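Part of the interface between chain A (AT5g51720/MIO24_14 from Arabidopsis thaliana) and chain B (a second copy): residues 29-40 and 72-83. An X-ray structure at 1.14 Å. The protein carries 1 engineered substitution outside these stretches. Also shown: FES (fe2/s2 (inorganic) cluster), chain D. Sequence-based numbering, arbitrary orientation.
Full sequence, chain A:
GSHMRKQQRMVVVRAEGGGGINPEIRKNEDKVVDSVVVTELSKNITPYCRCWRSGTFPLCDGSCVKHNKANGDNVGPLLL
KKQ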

# COMPACT_ATOMS: atom_id res chain seq x y z
N GLU A 29 2.47 17.10 -2.95
CA GLU A 29 1.06 16.73 -2.75
C GLU A 29 0.90 16.36 -1.27
O GLU A 29 1.62 15.49 -0.75
CB GLU A 29 0.63 15.57 -3.66
CG GLU A 29 0.74 15.91 -5.15
CD GLU A 29 0.47 14.72 -6.07
OE1 GLU A 29 -0.40 13.87 -5.80
OE2 GLU A 29 1.15 14.66 -7.10
N ASP A 30 -0.05 16.99 -0.59
CA ASP A 30 -0.25 16.69 0.83
C ASP A 30 -0.83 15.30 1.05
O ASP A 30 -0.64 14.70 2.11
CB ASP A 30 -1.10 17.77 1.50
CG ASP A 30 -0.30 19.02 1.83
OD1 ASP A 30 0.95 18.94 2.01
OD2 ASP A 30 -0.93 20.08 1.92
N LYS A 31 -1.50 14.77 0.02
CA LYS A 31 -2.05 13.43 0.06
C LYS A 31 -1.95 12.86 -1.37
O LYS A 31 -2.64 13.35 -2.27
CB LYS A 31 -3.52 13.45 0.50
CG LYS A 31 -4.12 12.10 0.69
CD LYS A 31 -5.44 12.22 1.40
CE LYS A 31 -5.73 11.01 2.26
NZ LYS A 31 -4.58 10.59 3.08
N VAL A 32 -1.13 11.83 -1.55
CA VAL A 32 -0.91 11.27 -2.89
C VAL A 32 -1.96 10.20 -3.16
O VAL A 32 -2.02 9.17 -2.50
CB VAL A 32 0.52 10.66 -3.01
CG1 VAL A 32 0.72 9.95 -4.31
CG2 VAL A 32 1.58 11.76 -2.78
N VAL A 33 -2.80 10.49 -4.15
CA VAL A 33 -3.85 9.63 -4.59
C VAL A 33 -3.66 9.37 -6.08
O VAL A 33 -3.13 10.22 -6.81
CB VAL A 33 -5.21 10.24 -4.30
CG1 VAL A 33 -6.29 9.43 -4.81
CG2 VAL A 33 -5.46 10.32 -2.81
N ASP A 34 -3.96 8.17 -6.54
CA ASP A 34 -3.91 7.81 -7.97
C ASP A 34 -5.18 7.10 -8.29
O ASP A 34 -5.75 6.43 -7.44
CB ASP A 34 -2.72 6.92 -8.26
CG ASP A 34 -1.40 7.64 -7.97
OD1 ASP A 34 -1.02 8.45 -8.85
OD2 ASP A 34 -0.74 7.35 -6.94
N SER A 35 -5.58 7.22 -9.54
CA SER A 35 -6.82 6.58 -10.02
C SER A 35 -6.53 5.62 -11.15
O SER A 35 -5.65 5.90 -11.99
CB SER A 35 -7.81 7.62 -10.56
OG SER A 35 -8.30 8.41 -9.48
N VAL A 36 -7.33 4.55 -11.23
CA VAL A 36 -7.24 3.59 -12.31
C VAL A 36 -8.65 3.37 -12.83
O VAL A 36 -9.49 2.94 -12.07
CB VAL A 36 -6.64 2.23 -11.80
CG1 VAL A 36 -6.63 1.21 -12.96
CG2 VAL A 36 -5.26 2.45 -11.16
N VAL A 37 -8.87 3.62 -14.11
CA VAL A 37 -10.13 3.23 -14.73
C VAL A 37 -9.90 1.82 -15.24
O VAL A 37 -9.08 1.60 -16.15
CB VAL A 37 -10.55 4.21 -15.84
CG1 VAL A 37 -11.76 3.66 -16.58
CG2 VAL A 37 -10.80 5.57 -15.24
N VAL A 38 -10.56 0.85 -14.61
CA VAL A 38 -10.13 -0.54 -14.78
C VAL A 38 -10.31 -1.08 -16.19
O VAL A 38 -9.59 -2.01 -16.59
CB VAL A 38 -10.77 -1.45 -13.76
CG1 VAL A 38 -10.44 -1.01 -12.34
CG2 VAL A 38 -12.30 -1.51 -13.93
N THR A 39 -11.20 -0.49 -16.98
CA THR A 39 -11.38 -0.88 -18.39
C THR A 39 -10.19 -0.48 -19.27
O THR A 39 -10.06 -0.98 -20.38
CB THR A 39 -12.65 -0.26 -18.96
OG1 THR A 39 -12.56 1.15 -18.81
CG2 THR A 39 -13.89 -0.80 -18.24
N GLU A 40 -9.30 0.36 -18.75
CA GLU A 40 -8.12 0.81 -19.49
C GLU A 40 -6.93 -0.10 -19.29
O GLU A 40 -5.91 0.07 -19.96
CB GLU A 40 -7.77 2.25 -19.13
CG GLU A 40 -8.85 3.18 -19.52
CD GLU A 40 -8.60 4.63 -19.18
OE1 GLU A 40 -7.66 4.95 -18.44
OE2 GLU A 40 -9.40 5.45 -19.62
N GLY B 72 4.17 13.43 9.60
CA GLY B 72 4.59 14.33 8.54
C GLY B 72 4.75 13.63 7.20
O GLY B 72 5.74 13.87 6.48
N ASP B 73 3.78 12.78 6.82
CA ASP B 73 3.79 12.00 5.57
C ASP B 73 2.66 12.47 4.67
O ASP B 73 1.87 13.32 5.06
CB ASP B 73 3.67 10.52 5.89
CG ASP B 73 4.42 9.64 4.92
OD1 ASP B 73 4.93 10.13 3.89
OD2 ASP B 73 4.53 8.44 5.22
N ASN B 74 2.58 11.90 3.48
CA ASN B 74 1.61 12.33 2.48
C ASN B 74 1.03 11.16 1.68
O ASN B 74 0.72 11.30 0.48
CB ASN B 74 2.24 13.35 1.53
CG ASN B 74 3.30 12.74 0.67
OD1 ASN B 74 3.91 11.72 1.04
ND2 ASN B 74 3.50 13.30 -0.53
N VAL B 75 0.81 10.01 2.33
CA VAL B 75 0.33 8.84 1.60
C VAL B 75 -1.18 8.90 1.46
O VAL B 75 -1.87 9.64 2.15
CB VAL B 75 0.74 7.49 2.25
CG1 VAL B 75 2.27 7.35 2.22
CG2 VAL B 75 0.22 7.40 3.66
N GLY B 76 -1.70 8.17 0.49
CA GLY B 76 -3.12 8.11 0.25
C GLY B 76 -3.47 6.94 -0.62
O GLY B 76 -2.59 6.22 -1.09
N PRO B 77 -4.77 6.73 -0.86
CA PRO B 77 -5.22 5.49 -1.45
C PRO B 77 -5.15 5.48 -3.00
O PRO B 77 -4.93 6.51 -3.66
CB PRO B 77 -6.71 5.44 -1.05
CG PRO B 77 -7.10 6.87 -0.87
CD PRO B 77 -5.90 7.47 -0.23
N LEU B 78 -5.31 4.29 -3.52
CA LEU B 78 -5.51 4.03 -4.97
C LEU B 78 -7.00 3.90 -5.24
O LEU B 78 -7.68 3.11 -4.60
CB LEU B 78 -4.77 2.75 -5.32
CG LEU B 78 -4.82 2.38 -6.81
CD1 LEU B 78 -3.95 3.35 -7.63
CD2 LEU B 78 -4.29 0.96 -7.00
N LEU B 79 -7.52 4.69 -6.18
CA LEU B 79 -8.95 4.71 -6.46
C LEU B 79 -9.22 3.84 -7.67
O LEU B 79 -8.77 4.17 -8.76
CB LEU B 79 -9.47 6.14 -6.76
CG LEU B 79 -9.12 7.17 -5.68
CD1 LEU B 79 -9.76 8.51 -6.03
CD2 LEU B 79 -9.59 6.73 -4.28
N LEU B 80 -9.92 2.73 -7.48
CA LEU B 80 -10.30 1.88 -8.60
C LEU B 80 -11.65 2.32 -9.11
O LEU B 80 -12.62 2.36 -8.32
CB LEU B 80 -10.32 0.39 -8.21
CG LEU B 80 -9.02 -0.16 -7.60
CD1 LEU B 80 -9.17 -1.64 -7.40
CD2 LEU B 80 -7.79 0.17 -8.47
N LYS B 81 -11.72 2.65 -10.40
CA LYS B 81 -12.90 3.24 -10.98
C LYS B 81 -13.45 2.38 -12.10
O LYS B 81 -12.71 1.88 -12.94
CB LYS B 81 -12.58 4.63 -11.53
CG LYS B 81 -12.03 5.58 -10.53
CD LYS B 81 -11.91 6.99 -11.07
CE LYS B 81 -11.46 7.97 -9.98
NZ LYS B 81 -11.33 9.31 -10.56
N LYS B 82 -14.76 2.23 -12.09
CA LYS B 82 -15.43 1.48 -13.17
C LYS B 82 -15.56 2.30 -14.45
O LYS B 82 -15.69 1.71 -15.52
CB LYS B 82 -16.81 0.98 -12.72
CG LYS B 82 -16.80 -0.05 -11.60
CD LYS B 82 -18.26 -0.48 -11.34
CE LYS B 82 -18.50 -1.53 -10.38
NZ LYS B 82 -19.90 -1.96 -10.66
N GLN B 83 -15.61 3.62 -14.32
CA GLN B 83 -15.83 4.56 -15.40
C GLN B 83 -14.91 5.72 -15.17
O GLN B 83 -14.52 6.06 -14.07
CB GLN B 83 -17.29 5.05 -15.39
CG GLN B 83 -18.37 3.97 -15.60
CD GLN B 83 -18.38 3.38 -17.02
OE1 GLN B 83 -17.88 4.00 -17.98
NE2 GLN B 83 -18.96 2.18 -17.15
FE1 FES D . -4.53 3.42 4.08
FE2 FES D . -6.38 5.29 3.35
S1 FES D . -6.40 3.90 5.11
S2 FES D . -4.50 4.67 2.23
O HOH W 1 -0.60 15.64 4.50
O HOH W 2 -14.96 2.40 -18.12

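The two copies join here through an intermolecular parallel β-ladder, in which a strand of chain A pairs edge to edge with a strand of chain B and apolar side chains pack along it. Strands 34-37 of chain A and 78-81 of chain B run in the same direction, their axes inclined by 20° and 4.7 Å apart at closest approach, with Asp A34, Ser A35, Val A36 and Val A37 in register with Leu B78, Leu B79, Leu B80 and Lys B81.

The hydrogen bonds follow the staggered pattern of parallel strands, in which one residue reaches two partners on the neighbouring strand. Leu B79 N donates to Asp A34 O (2.8 Å) and Leu B79 O accepts from Val A36 N (2.9 Å); Lys B81 repeats the motif, its N donating to Val A36 O (2.8 Å) and its O accepting from Val A38 N (2.9 Å). At the start of the ladder the bond from Asp A34 N to Pro B77 O is weak, at 3.5 Å. Proline has no amide hydrogen to give, so Pro B77 can contribute only its carbonyl.

Before the strands, Asn B74 takes over the pairing. Its side chain points toward chain A, and ND2 donates to Glu A29 O (2.9 Å) while its backbone O accepts from Val A32 N (2.8 Å). The side chain of Lys A31 leaves its backbone sideways and its end comes nearer to chain B, where NZ donates to Val B75 O (3.0 Å). Gly B76 lets the chains come close: its CA lies 3.1 Å from Val A32 O, and a β-carbon would clash with that oxygen and with Lys A31 CG. The same segment borders the iron-sulfur cluster, with Pro B77 N 3.7 Å from FES S2.

Side chains alternate between the two faces of the sheet. On one, Val A36 CG2 meets Leu B78 CD1 at 3.9 Å and Val A36 CB lies 4.1 Å from Leu B80 CD2, forming a buried apolar cluster. The opposite face, carrying Ser A35, Val A37, Leu B79 and Lys B81, is more open. There the extended Lys B81 side chain passes Ser A35, its CE 3.2 Å from Ser A35 OG. Val A33 adds apolar contacts through CG1 to Leu B79 CG (3.7 Å) and CG2 to Pro B77 CD (3.9 Å).

Beyond the ladder, chain A turns into a short 3-10 segment and water extends the contact: one molecule lies 2.8 Å from Thr A39 OG1 and donates to Lys B82 O, also at 2.8 Å.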